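Local coordinates for single-stranded DNA-binding protein (PDB 1Z9F), which probably binds single-stranded DNA through its OB fold, working as a homotetramer, at residues F15-I20 with E92-R97; R24-P29 with T44-R49; P39-T44 with R72-A77; L86-G91 with A113-F118. One frame throughout, in Å; residues are numbered along the deposited sequence. Where two conformers were deposited one is given.

Interaction 1. Residues F15-I20 with E92-R97; sequences FFNKII and EMRMRR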
loop_
_atom_site.group_PDB
_atom_site.type_symbol
_atom_site.label_atom_id
_atom_site.label_comp_id
_atom_site.label_asym_id
_atom_site.label_seq_id
_atom_site.Cartn_x
_atom_site.Cartn_y
_atom_site.Cartn_z
ATOM N N PHE A 15 -2.864 9.399 -12.735
ATOM C CA PHE A 15 -2.528 8.279 -11.883
ATOM C C PHE A 15 -2.579 8.769 -10.442
ATOM O O PHE A 15 -2.644 9.971 -10.213
ATOM C CB PHE A 15 -1.137 7.760 -12.232
ATOM C CG PHE A 15 -1.044 7.175 -13.617
ATOM C CD1 PHE A 15 -1.376 5.841 -13.845
ATOM C CD2 PHE A 15 -0.644 7.959 -14.700
ATOM C CE1 PHE A 15 -1.307 5.289 -15.130
ATOM C CE2 PHE A 15 -0.568 7.415 -15.999
ATOM C CZ PHE A 15 -0.901 6.074 -16.208
ATOM N N PHE A 16 -2.564 7.859 -9.474
ATOM C CA PHE A 16 -2.737 8.237 -8.087
ATOM C C PHE A 16 -2.282 7.122 -7.195
ATOM O O PHE A 16 -2.479 5.975 -7.488
ATOM C CB PHE A 16 -4.203 8.575 -7.804
ATOM C CG PHE A 16 -4.448 9.148 -6.431
ATOM C CD1 PHE A 16 -3.939 10.387 -6.094
ATOM C CD2 PHE A 16 -5.184 8.461 -5.485
ATOM C CE1 PHE A 16 -4.154 10.945 -4.858
ATOM C CE2 PHE A 16 -5.407 9.006 -4.232
ATOM C CZ PHE A 16 -4.870 10.273 -3.923
ATOM N N ASN A 17 -1.650 7.459 -6.092
ATOM C CA ASN A 17 -1.105 6.441 -5.213
ATOM C C ASN A 17 -1.116 7.004 -3.814
ATOM O O ASN A 17 -0.365 7.881 -3.525
ATOM C CB ASN A 17 0.310 6.091 -5.669
ATOM C CG ASN A 17 1.011 5.127 -4.757
ATOM O OD1 ASN A 17 0.738 5.057 -3.562
ATOM N ND2 ASN A 17 1.972 4.384 -5.323
ATOM N N LYS A 18 -2.004 6.507 -2.961
ATOM C CA LYS A 18 -2.134 7.043 -1.642
ATOM C C LYS A 18 -2.320 5.938 -0.658
ATOM O O LYS A 18 -3.216 5.090 -0.826
ATOM C CB LYS A 18 -3.363 7.924 -1.640
ATOM C CG LYS A 18 -3.562 8.771 -0.439
ATOM C CD LYS A 18 -2.363 9.398 -0.108
ATOM C CE LYS A 18 -2.495 10.599 0.715
ATOM N NZ LYS A 18 -1.102 11.208 0.793
ATOM N N ILE A 19 -1.501 5.939 0.389
ATOM C CA ILE A 19 -1.712 4.974 1.461
ATOM C C ILE A 19 -1.786 5.692 2.823
ATOM O O ILE A 19 -1.033 6.583 3.091
ATOM C CB ILE A 19 -0.687 3.781 1.428
ATOM C CG1 ILE A 19 -1.150 2.686 2.401
ATOM C CG2 ILE A 19 0.726 4.224 1.758
ATOM C CD1 ILE A 19 -0.477 1.414 2.228
ATOM N N ILE A 20 -2.756 5.290 3.640
ATOM C CA ILE A 20 -2.950 5.802 4.980
ATOM C C ILE A 20 -3.054 4.610 5.906
ATOM O O ILE A 20 -3.927 3.760 5.738
ATOM C CB ILE A 20 -4.220 6.624 5.099
ATOM C CG1 ILE A 20 -4.192 7.744 4.066
ATOM C CG2 ILE A 20 -4.392 7.121 6.527
ATOM C CD1 ILE A 20 -5.487 8.469 3.911
ATOM N N GLU A 92 2.968 7.242 0.077
ATOM C CA GLU A 92 2.815 6.477 -1.141
ATOM C C GLU A 92 3.313 5.091 -0.976
ATOM O O GLU A 92 4.242 4.835 -0.230
ATOM C CB GLU A 92 3.512 7.161 -2.284
ATOM C CG GLU A 92 2.737 8.301 -2.816
ATOM C CD GLU A 92 3.464 8.996 -3.935
ATOM O OE1 GLU A 92 4.607 8.559 -4.214
ATOM O OE2 GLU A 92 2.914 9.982 -4.512
ATOM N N MET A 93 2.654 4.166 -1.645
ATOM C CA MET A 93 3.076 2.779 -1.575
ATOM C C MET A 93 4.027 2.580 -2.741
ATOM O O MET A 93 3.622 2.601 -3.901
ATOM C CB MET A 93 1.868 1.846 -1.614
ATOM C CG MET A 93 2.190 0.361 -1.327
ATOM S SD MET A 93 2.992 0.059 0.266
ATOM C CE MET A 93 4.602 -0.359 -0.216
ATOM N N ARG A 94 5.313 2.472 -2.414
ATOM C CA ARG A 94 6.341 2.136 -3.409
ATOM C C ARG A 94 6.569 0.634 -3.533
ATOM O O ARG A 94 6.745 -0.078 -2.547
ATOM C CB ARG A 94 7.676 2.831 -3.119
ATOM C CG ARG A 94 7.678 4.356 -3.261
ATOM C CD ARG A 94 6.746 4.879 -4.360
ATOM N NE ARG A 94 7.043 6.283 -4.706
ATOM C CZ ARG A 94 6.221 7.101 -5.380
ATOM N NH1 ARG A 94 5.010 6.691 -5.783
ATOM N NH2 ARG A 94 6.602 8.350 -5.642
ATOM N N MET A 95 6.584 0.190 -4.780
ATOM C CA MET A 95 6.774 -1.203 -5.147
ATOM C C MET A 95 8.132 -1.333 -5.827
ATOM O O MET A 95 8.223 -1.527 -7.038
ATOM C CB MET A 95 5.650 -1.612 -6.100
ATOM C CG MET A 95 4.293 -1.635 -5.445
ATOM S SD MET A 95 4.162 -3.119 -4.418
ATOM C CE MET A 95 4.310 -2.363 -2.823
ATOM N N ARG A 96 9.183 -1.193 -5.031
ATOM C CA ARG A 96 10.498 -0.932 -5.589
ATOM C C ARG A 96 11.185 -2.244 -5.940
ATOM O O ARG A 96 11.343 -3.131 -5.100
ATOM C CB ARG A 96 11.348 -0.042 -4.664
ATOM C CG ARG A 96 12.566 -0.706 -4.063
ATOM C CD ARG A 96 13.584 0.295 -3.527
ATOM N NE ARG A 96 14.268 -0.268 -2.369
ATOM C CZ ARG A 96 15.119 -1.286 -2.412
ATOM N NH1 ARG A 96 15.466 -1.863 -3.568
ATOM N NH2 ARG A 96 15.667 -1.717 -1.283
ATOM N N ARG A 97 11.576 -2.350 -7.201
ATOM C CA ARG A 97 12.204 -3.549 -7.729
ATOM C C ARG A 97 13.714 -3.365 -7.659
ATOM O O ARG A 97 14.229 -2.279 -7.935
ATOM C CB ARG A 97 11.750 -3.796 -9.173
ATOM C CG ARG A 97 10.329 -3.326 -9.481
ATOM C CD ARG A 97 9.937 -3.623 -10.916
ATOM N NE ARG A 97 9.031 -2.599 -11.422
ATOM C CZ ARG A 97 9.404 -1.441 -11.967
ATOM N NH1 ARG A 97 10.687 -1.130 -12.115
ATOM N NH2 ARG A 97 8.479 -0.583 -12.376
#
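Asn17 meets the backbone of Met93 with both ends of its carboxamide, pairing with the N-H and the C=O of that one residue. Its CG stands anti to the backbone N (chi1 175°), on the side toward strand 92-96. Met93 N donates to Asn17 OD1 at 2.9 Å, and Asn17 ND2 donates to Met93 O at 2.8 Å with an N-H...O angle of 173°; Met93 O lies in the plane of the Asn17 amide. Gripped at both ends, the amide has its flip state fixed. Glu92 comes alongside, its CG 3.2 Å from Asn17 O. Ile19 CG2 packs on the backbone at Met93 N (3.9 Å), and Ile19 CD1 makes the apolar touch, 4.2 Å from Met93 SD. At 111° the two segments share no backbone bond; the polar link between them is the Asn17 side chain. An alanine in place of Asn17 would probably leave Met93 N and Met93 O without these mates and open a gap beside Glu92 CB. Residues 16-20 also pair with a strand of the second subunit, whose Phe65 packs on Asn17. A buried amide thus satisfies one residue's N-H and C=O where the strands diverge, close to the subunit interface.

Interaction 2. Residues R24-P29 with T44-R49; sequences RLVRDP and TIAVDR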
loop_
_atom_site.group_PDB
_atom_site.type_symbol
_atom_site.label_atom_id
_atom_site.label_comp_id
_atom_site.label_asym_id
_atom_site.label_seq_id
_atom_site.Cartn_x
_atom_site.Cartn_y
_atom_site.Cartn_z
ATOM N N ARG A 24 1.265 0.609 15.294
ATOM C CA ARG A 24 2.298 0.796 16.314
ATOM C C ARG A 24 3.657 0.685 15.626
ATOM O O ARG A 24 3.777 -0.009 14.618
ATOM C CB ARG A 24 2.235 -0.260 17.442
ATOM C CG ARG A 24 0.877 -0.897 17.806
ATOM C CD ARG A 24 -0.193 0.052 18.371
ATOM N NE ARG A 24 0.284 0.954 19.424
ATOM C CZ ARG A 24 -0.440 1.366 20.470
ATOM N NH1 ARG A 24 0.104 2.193 21.354
ATOM N NH2 ARG A 24 -1.699 0.973 20.646
ATOM N N LEU A 25 4.671 1.366 16.163
ATOM C CA LEU A 25 6.062 1.129 15.761
ATOM C C LEU A 25 6.503 -0.119 16.499
ATOM O O LEU A 25 6.428 -0.157 17.725
ATOM C CB LEU A 25 6.993 2.279 16.151
ATOM C CG LEU A 25 7.332 3.323 15.092
ATOM C CD1 LEU A 25 6.224 4.362 15.001
ATOM C CD2 LEU A 25 8.685 3.989 15.403
ATOM N N VAL A 26 6.950 -1.138 15.769
ATOM C CA VAL A 26 7.345 -2.411 16.397
ATOM C C VAL A 26 8.827 -2.459 16.709
ATOM O O VAL A 26 9.270 -3.337 17.434
ATOM C CB VAL A 26 6.953 -3.648 15.560
ATOM C CG1 VAL A 26 5.472 -3.922 15.717
ATOM C CG2 VAL A 26 7.334 -3.475 14.090
ATOM N N ARG A 27 9.589 -1.530 16.140
ATOM C CA ARG A 27 10.910 -1.195 16.663
ATOM C C ARG A 27 11.295 0.249 16.348
ATOM O O ARG A 27 10.663 0.923 15.520
ATOM C CB ARG A 27 12.001 -2.181 16.200
ATOM C CG ARG A 27 11.846 -2.776 14.800
ATOM C CD ARG A 27 12.735 -4.020 14.657
ATOM N NE ARG A 27 12.173 -5.015 13.743
ATOM C CZ ARG A 27 12.633 -6.259 13.596
ATOM N NH1 ARG A 27 13.675 -6.710 14.303
ATOM N NH2 ARG A 27 12.035 -7.074 12.731
ATOM N N ASP A 28 12.344 0.695 17.037
ATOM C CA ASP A 28 12.805 2.075 16.995
ATOM C C ASP A 28 13.283 2.456 15.600
ATOM O O ASP A 28 13.766 1.606 14.847
ATOM C CB ASP A 28 13.926 2.293 18.022
ATOM C CG ASP A 28 13.466 2.040 19.451
ATOM O OD1 ASP A 28 12.295 2.358 19.762
ATOM O OD2 ASP A 28 14.263 1.518 20.257
ATOM N N PRO A 29 13.112 3.735 15.237
ATOM C CA PRO A 29 13.506 4.187 13.914
ATOM C C PRO A 29 15.021 4.169 13.688
ATOM O O PRO A 29 15.800 4.330 14.633
ATOM C CB PRO A 29 12.954 5.608 13.850
ATOM C CG PRO A 29 12.778 6.026 15.246
ATOM C CD PRO A 29 12.509 4.812 16.040
ATOM N N THR A 44 9.200 0.327 10.806
ATOM C CA THR A 44 8.168 -0.562 10.349
ATOM C C THR A 44 7.100 -0.508 11.407
ATOM O O THR A 44 7.395 -0.490 12.609
ATOM C CB THR A 44 8.665 -2.023 10.131
ATOM O OG1 THR A 44 8.484 -2.796 11.325
ATOM C CG2 THR A 44 10.157 -2.060 9.688
ATOM N N ILE A 45 5.853 -0.439 10.942
ATOM C CA ILE A 45 4.708 -0.392 11.828
ATOM C C ILE A 45 3.922 -1.698 11.741
ATOM O O ILE A 45 3.961 -2.401 10.721
ATOM C CB ILE A 45 3.808 0.837 11.547
ATOM C CG1 ILE A 45 3.403 0.905 10.068
ATOM C CG2 ILE A 45 4.539 2.119 11.980
ATOM C CD1 ILE A 45 2.385 1.975 9.771
ATOM N N ALA A 46 3.244 -2.035 12.832
ATOM C CA ALA A 46 2.371 -3.191 12.864
ATOM C C ALA A 46 0.979 -2.648 12.705
ATOM O O ALA A 46 0.531 -1.876 13.551
ATOM C CB ALA A 46 2.502 -3.936 14.178
ATOM N N VAL A 47 0.314 -3.029 11.614
ATOM C CA VAL A 47 -1.060 -2.610 11.334
ATOM C C VAL A 47 -1.940 -3.846 11.337
ATOM O O VAL A 47 -2.141 -4.491 10.298
ATOM C CB VAL A 47 -1.170 -1.913 9.949
ATOM C CG1 VAL A 47 -2.641 -1.543 9.619
ATOM C CG2 VAL A 47 -0.243 -0.678 9.875
ATOM N N ASP A 48 -2.457 -4.211 12.502
ATOM C CA ASP A 48 -3.215 -5.453 12.544
ATOM C C ASP A 48 -4.646 -5.265 12.038
ATOM O O ASP A 48 -5.219 -4.182 12.114
ATOM C CB ASP A 48 -3.099 -6.234 13.896
ATOM C CG ASP A 48 -3.480 -5.410 15.124
ATOM O OD1 ASP A 48 -4.126 -4.345 14.961
ATOM O OD2 ASP A 48 -3.131 -5.854 16.251
ATOM N N ARG A 49 -5.179 -6.352 11.482
ATOM C CA ARG A 49 -6.470 -6.357 10.816
ATOM C C ARG A 49 -7.569 -6.498 11.868
ATOM O O ARG A 49 -8.126 -7.576 12.071
ATOM C CB ARG A 49 -6.530 -7.499 9.789
ATOM C CG ARG A 49 -5.344 -7.538 8.812
ATOM C CD ARG A 49 -5.336 -8.831 8.017
ATOM N NE ARG A 49 -4.186 -8.950 7.120
ATOM C CZ ARG A 49 -3.995 -9.974 6.286
ATOM N NH1 ARG A 49 -4.847 -10.993 6.246
ATOM N NH2 ARG A 49 -2.931 -9.998 5.498
#
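The beta hairpin of strands 16-33 and 39-48 supplies this contact, in which Arg24 faces Ala46 and Leu25 faces Ile45. Arg24 and Ala46 form an antiparallel hydrogen-bonded pair: Ala46 N donates to Arg24 O at 2.8 Å, and Arg24 N to Ala46 O at 3.1 Å with a more bent N-H...O angle of 141°. Leu25 and Ile45 are the next, non-hydrogen-bonded pair, their CA atoms 4.4 Å apart. Beyond them Val26 N donates to Thr44 O at 3.3 Å, almost straight at 170°. Val26 spans Thr44 and Ala46, one methyl to each. CG1, anti to its own carbonyl carbon (chi1 -77°), presses on Ala46 CB at 3.3 Å, tighter than usual van der Waals contact, and CG2 lies 3.1 Å from Thr44 OG1, the two side chains crossing at about a right angle. On the face that carries Leu25 and Ile45, Leu25 CD1 meets Ile45 CG2 at 4.1 Å, and Val87 of strand 86-96 packs against both. The guanidinium of Arg24 turns elsewhere, its NE bonded to Gly84 O. Alternating hydrogen-bonded and non-hydrogen-bonded pairs mark an antiparallel hairpin, here of the OB-fold sheet.

Interaction 3. Residues P39-T44 with R72-A77; sequences PVTTFT and RLAEFA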
loop_
_atom_site.group_PDB
_atom_site.type_symbol
_atom_site.label_atom_id
_atom_site.label_comp_id
_atom_site.label_asym_id
_atom_site.label_seq_id
_atom_site.Cartn_x
_atom_site.Cartn_y
_atom_site.Cartn_z
ATOM N N PRO A 39 18.640 13.569 5.534
ATOM C CA PRO A 39 18.253 12.630 6.581
ATOM C C PRO A 39 17.157 11.653 6.153
ATOM O O PRO A 39 16.128 12.057 5.611
ATOM C CB PRO A 39 17.778 13.547 7.723
ATOM C CG PRO A 39 18.141 14.962 7.288
ATOM C CD PRO A 39 18.095 14.907 5.805
ATOM N N VAL A 40 17.398 10.367 6.388
ATOM C CA VAL A 40 16.428 9.319 6.098
ATOM C C VAL A 40 16.252 8.483 7.344
ATOM O O VAL A 40 17.217 8.017 7.935
ATOM C CB VAL A 40 16.889 8.401 4.950
ATOM C CG1 VAL A 40 15.732 7.657 4.364
ATOM C CG2 VAL A 40 17.581 9.211 3.882
ATOM N N THR A 41 15.007 8.313 7.740
ATOM C CA THR A 41 14.654 7.522 8.889
ATOM C C THR A 41 13.620 6.497 8.414
ATOM O O THR A 41 12.699 6.817 7.679
ATOM C CB THR A 41 14.118 8.412 10.020
ATOM O OG1 THR A 41 15.099 9.415 10.337
ATOM C CG2 THR A 41 13.817 7.598 11.256
ATOM N N THR A 42 13.848 5.246 8.780
ATOM C CA THR A 42 12.965 4.186 8.439
ATOM C C THR A 42 12.475 3.571 9.730
ATOM O O THR A 42 13.130 3.671 10.773
ATOM C CB THR A 42 13.636 3.117 7.552
ATOM O OG1 THR A 42 14.697 2.461 8.270
ATOM C CG2 THR A 42 14.171 3.751 6.276
ATOM N N PHE A 43 11.283 2.988 9.642
ATOM C CA PHE A 43 10.699 2.208 10.714
ATOM C C PHE A 43 9.547 1.407 10.131
ATOM O O PHE A 43 9.027 1.731 9.079
ATOM C CB PHE A 43 10.226 3.090 11.875
ATOM C CG PHE A 43 9.268 4.165 11.486
ATOM C CD1 PHE A 43 9.726 5.373 10.987
ATOM C CD2 PHE A 43 7.904 3.996 11.670
ATOM C CE1 PHE A 43 8.840 6.397 10.650
ATOM C CE2 PHE A 43 6.995 5.013 11.330
ATOM C CZ PHE A 43 7.471 6.216 10.818
ATOM N N THR A 44 9.200 0.327 10.806
ATOM C CA THR A 44 8.168 -0.562 10.349
ATOM C C THR A 44 7.100 -0.508 11.407
ATOM O O THR A 44 7.395 -0.490 12.609
ATOM C CB THR A 44 8.665 -2.023 10.131
ATOM O OG1 THR A 44 8.484 -2.796 11.325
ATOM C CG2 THR A 44 10.157 -2.060 9.688
ATOM N N ARG A 72 13.008 16.905 7.098
ATOM C CA ARG A 72 12.533 17.255 8.447
ATOM C C ARG A 72 11.660 16.174 9.081
ATOM O O ARG A 72 11.625 16.029 10.304
ATOM C CB ARG A 72 11.754 18.571 8.417
ATOM N N LEU A 73 10.948 15.430 8.243
ATOM C CA LEU A 73 10.108 14.331 8.703
ATOM C C LEU A 73 10.946 13.154 9.199
ATOM O O LEU A 73 10.629 12.560 10.231
ATOM C CB LEU A 73 9.195 13.881 7.574
ATOM C CG LEU A 73 7.971 13.077 7.985
ATOM C CD1 LEU A 73 7.090 13.886 8.917
ATOM C CD2 LEU A 73 7.234 12.672 6.741
ATOM N N ALA A 74 12.000 12.816 8.447
ATOM C CA ALA A 74 13.055 11.900 8.927
ATOM C C ALA A 74 13.598 12.398 10.247
ATOM O O ALA A 74 13.692 11.636 11.200
ATOM C CB ALA A 74 14.185 11.775 7.914
ATOM N N GLU A 75 13.930 13.688 10.296
ATOM C CA GLU A 75 14.438 14.309 11.517
ATOM C C GLU A 75 13.416 14.194 12.643
ATOM O O GLU A 75 13.754 13.764 13.748
ATOM C CB GLU A 75 14.792 15.787 11.296
ATOM C CG GLU A 75 15.917 16.032 10.307
ATOM C CD GLU A 75 16.200 17.506 10.108
ATOM O OE1 GLU A 75 16.590 18.171 11.096
ATOM O OE2 GLU A 75 16.042 17.996 8.966
ATOM N N PHE A 76 12.174 14.585 12.362
ATOM C CA PHE A 76 11.093 14.444 13.338
ATOM C C PHE A 76 10.951 12.988 13.774
ATOM O O PHE A 76 10.780 12.705 14.959
ATOM C CB PHE A 76 9.756 14.955 12.780
ATOM C CG PHE A 76 8.549 14.350 13.458
ATOM C CD1 PHE A 76 7.949 13.207 12.945
ATOM C CD2 PHE A 76 8.038 14.903 14.623
ATOM C CE1 PHE A 76 6.867 12.629 13.583
ATOM C CE2 PHE A 76 6.939 14.338 15.259
ATOM C CZ PHE A 76 6.356 13.201 14.740
ATOM N N ALA A 77 11.033 12.071 12.811
ATOM C CA ALA A 77 10.797 10.654 13.085
ATOM C C ALA A 77 11.790 10.147 14.105
ATOM O O ALA A 77 11.418 9.748 15.203
ATOM C CB ALA A 77 10.873 9.815 11.805
#
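Thr41 and Ala74 bring strand 39-44 against helix 71-80, the helix that in this OB-fold chain follows strand 62-70 and precedes strand 86-96. The segment axes approach to 6.5 Å at 50°, and the nearest CA atoms, those of Thr41 and Ala74, are 4.7 Å apart. Such closeness is possible because the helix offers two alanines to the strand. Ala74 CB sits over the peptide after Pro39, 3.0 Å from Pro39 O, and Pro39 CB touches the same methyl. Farther along, Ala77 CB lies 3.7 Å from Thr41 CG2, a methyl put there by its position anti to the backbone N. Phe43 CE1 approaches Ala77 CB obliquely at 4.1 Å. The polar element is Thr41 OG1. Its stronger partner is Glu31 OE1; Ala74 O lies 2.8 Å from Thr41 OG1 as a competing acceptor, and the single proton is not settled between them. An alanine in place of Thr41 would probably leave Glu31 without its hydroxyl mate, take the hydroxyl away from Ala74 O, and open a gap beside Ala77 CB where CG2 was.

In the next shell, Thr41 is held in the sheet by backbone bonds to Thr69, and Pro29 packs on its side chain. Leu25, Ile67 and Leu81 pack on Phe43, and Thr69 meets Ala74 from strand 62-70. At the outer margin Glu75, its chain extended beyond CG, passes beside the proline ring, the two crossing obliquely, with Glu75 CG 3.9 Å from Pro39 CG.

Interaction 4. Residues L86-G91 with A113-F118; sequences LVLVEG and ANVVRF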
loop_
_atom_site.group_PDB
_atom_site.type_symbol
_atom_site.label_atom_id
_atom_site.label_comp_id
_atom_site.label_asym_id
_atom_site.label_seq_id
_atom_site.Cartn_x
_atom_site.Cartn_y
_atom_site.Cartn_z
ATOM N N LEU A 86 1.933 4.597 18.721
ATOM C CA LEU A 86 0.918 4.463 17.656
ATOM C C LEU A 86 0.920 5.676 16.741
ATOM O O LEU A 86 0.655 6.793 17.186
ATOM C CB LEU A 86 -0.481 4.325 18.269
ATOM C CG LEU A 86 -1.694 4.207 17.329
ATOM C CD1 LEU A 86 -1.712 2.879 16.610
ATOM C CD2 LEU A 86 -2.986 4.385 18.101
ATOM N N VAL A 87 1.189 5.459 15.458
ATOM C CA VAL A 87 1.270 6.568 14.508
ATOM C C VAL A 87 0.312 6.435 13.312
ATOM O O VAL A 87 -0.070 5.334 12.906
ATOM C CB VAL A 87 2.716 6.791 14.009
ATOM C CG1 VAL A 87 3.606 7.232 15.167
ATOM C CG2 VAL A 87 3.292 5.543 13.336
ATOM N N LEU A 88 -0.099 7.586 12.792
ATOM C CA LEU A 88 -0.740 7.662 11.505
ATOM C C LEU A 88 0.371 7.863 10.516
ATOM O O LEU A 88 1.273 8.659 10.754
ATOM C CB LEU A 88 -1.706 8.844 11.428
ATOM C CG LEU A 88 -2.434 8.895 10.079
ATOM C CD1 LEU A 88 -3.873 9.178 10.313
ATOM C CD2 LEU A 88 -1.829 9.876 9.052
ATOM N N VAL A 89 0.328 7.134 9.415
ATOM C CA VAL A 89 1.242 7.369 8.324
ATOM C C VAL A 89 0.468 7.603 7.041
ATOM O O VAL A 89 -0.355 6.801 6.643
ATOM C CB VAL A 89 2.242 6.202 8.164
ATOM C CG1 VAL A 89 2.989 6.299 6.844
ATOM C CG2 VAL A 89 3.231 6.194 9.345
ATOM N N GLU A 90 0.766 8.715 6.397
ATOM C CA GLU A 90 0.238 9.013 5.101
ATOM C C GLU A 90 1.374 9.069 4.094
ATOM O O GLU A 90 2.382 9.721 4.309
ATOM C CB GLU A 90 -0.459 10.354 5.132
ATOM C CG GLU A 90 -1.288 10.535 3.934
ATOM C CD GLU A 90 -1.765 11.875 3.805
ATOM O OE1 GLU A 90 -2.064 12.475 4.846
ATOM O OE2 GLU A 90 -1.872 12.353 2.665
ATOM N N GLY A 91 1.222 8.385 2.978
ATOM C CA GLY A 91 2.200 8.540 1.943
ATOM C C GLY A 91 1.900 7.738 0.714
ATOM O O GLY A 91 0.744 7.587 0.335
ATOM N N ALA A 113 6.484 8.151 3.332
ATOM C CA ALA A 113 5.534 8.910 4.084
ATOM C C ALA A 113 5.684 10.371 3.766
ATOM O O ALA A 113 6.808 10.907 3.672
ATOM C CB ALA A 113 5.685 8.659 5.566
ATOM N N ASN A 114 4.546 11.036 3.589
ATOM C CA ASN A 114 4.558 12.485 3.559
ATOM C C ASN A 114 4.107 13.044 4.897
ATOM O O ASN A 114 4.352 14.175 5.173
ATOM C CB ASN A 114 3.762 13.033 2.364
ATOM C CG ASN A 114 2.319 12.592 2.337
ATOM O OD1 ASN A 114 1.983 11.514 1.806
ATOM N ND2 ASN A 114 1.419 13.459 2.831
ATOM N N VAL A 115 3.458 12.237 5.733
ATOM C CA VAL A 115 2.942 12.680 7.032
ATOM C C VAL A 115 3.125 11.560 8.055
ATOM O O VAL A 115 2.871 10.408 7.752
ATOM C CB VAL A 115 1.436 13.046 6.917
ATOM C CG1 VAL A 115 0.761 13.161 8.290
ATOM C CG2 VAL A 115 1.262 14.330 6.159
ATOM N N VAL A 116 3.603 11.900 9.248
ATOM C CA VAL A 116 3.561 10.990 10.397
ATOM C C VAL A 116 3.128 11.751 11.651
ATOM O O VAL A 116 3.851 12.636 12.127
ATOM C CB VAL A 116 4.914 10.315 10.695
ATOM C CG1 VAL A 116 4.768 9.346 11.879
ATOM C CG2 VAL A 116 5.450 9.591 9.472
ATOM N N ARG A 117 1.947 11.410 12.161
ATOM C CA ARG A 117 1.454 11.919 13.436
ATOM C C ARG A 117 1.363 10.838 14.501
ATOM O O ARG A 117 0.913 9.714 14.234
ATOM C CB ARG A 117 0.056 12.495 13.292
ATOM C CG ARG A 117 -0.094 13.444 12.169
ATOM C CD ARG A 117 -1.141 14.473 12.455
ATOM N NE ARG A 117 -0.993 15.506 11.451
ATOM C CZ ARG A 117 -1.482 15.443 10.221
ATOM N NH1 ARG A 117 -2.218 14.418 9.855
ATOM N NH2 ARG A 117 -1.258 16.423 9.355
ATOM N N PHE A 118 1.755 11.202 15.720
ATOM C CA PHE A 118 1.393 10.422 16.891
ATOM C C PHE A 118 -0.120 10.383 16.984
ATOM O O PHE A 118 -0.785 11.380 16.704
ATOM C CB PHE A 118 1.938 11.048 18.171
ATOM C CG PHE A 118 3.423 11.068 18.244
ATOM C CD1 PHE A 118 4.149 9.894 18.116
ATOM C CD2 PHE A 118 4.103 12.258 18.449
ATOM C CE1 PHE A 118 5.523 9.910 18.189
ATOM C CE2 PHE A 118 5.482 12.279 18.525
ATOM C CZ PHE A 118 6.192 11.103 18.392
#
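Val89 and Val116 lie side by side, pointing the same way, with Val89 CG2 touching Val116 CG2 at 4.1 Å. On this face the side chains abut: Val87 CB on Val116 CG1 at 3.9 Å, and Val89 CG1 against Ala113 CB at 3.8 Å, just before the chain turns its corner at Asn114. Ile67 and Thr69 of strand 62-70 and Leu81 pack on this row from beyond. The other face carries Leu88, Glu90, Val115 and Arg117, where Glu90 CB abuts Val115 CB at 3.7 Å and Val115 CG1 lies over one face of the Arg117 guanidinium, toward its rim. The strands run antiparallel, their axes 4.5 Å apart, until a classic beta bulge sets Asn114 and Val115 both opposite Glu90. Glu90 O therefore accepts from Asn114 N at 2.6 Å and from Val115 N at 3.1 Å. The shift brings Gly91 CA to 4.0 Å from Ala113 CA; any CB on Gly91 would clash there. Asn114 ND2 makes only a weak bond to Glu90 OE2, whose salt bridge to Lys18 NZ is modelled too short to trust in detail. The ladder thus has a valine-rich buried face and a mixed, more exposed one with Glu90 and Arg117 beside Leu88 and Val115, while a doubly bonded carbonyl absorbs the extra residue at the bulge.

How the interactions relate
Interactions 1 and 3 are the buried contacts and lie about 18 Å apart between centres, on opposite sides of the chain's centre; interactions 2 and 4 are partly buried ladders. Strand 16-33 serves interactions 1 and 2, strand 39-48 serves 2 and 3, and strand 86-96 serves 1 and 4. Backbone pairing dominates the two hairpin contacts, whereas a side-chain amide does the polar work in interaction 1 and a hydroxyl facing a helix in interaction 3. Leu25 joins interaction 2 to both Phe43 and Val87. Interactions 1 and 4 meet through a probable hydrogen bond, Ile19 N to Gly91 O. The second subunit reaches interactions 1 and 2 most, barely 4, and 3 not at all.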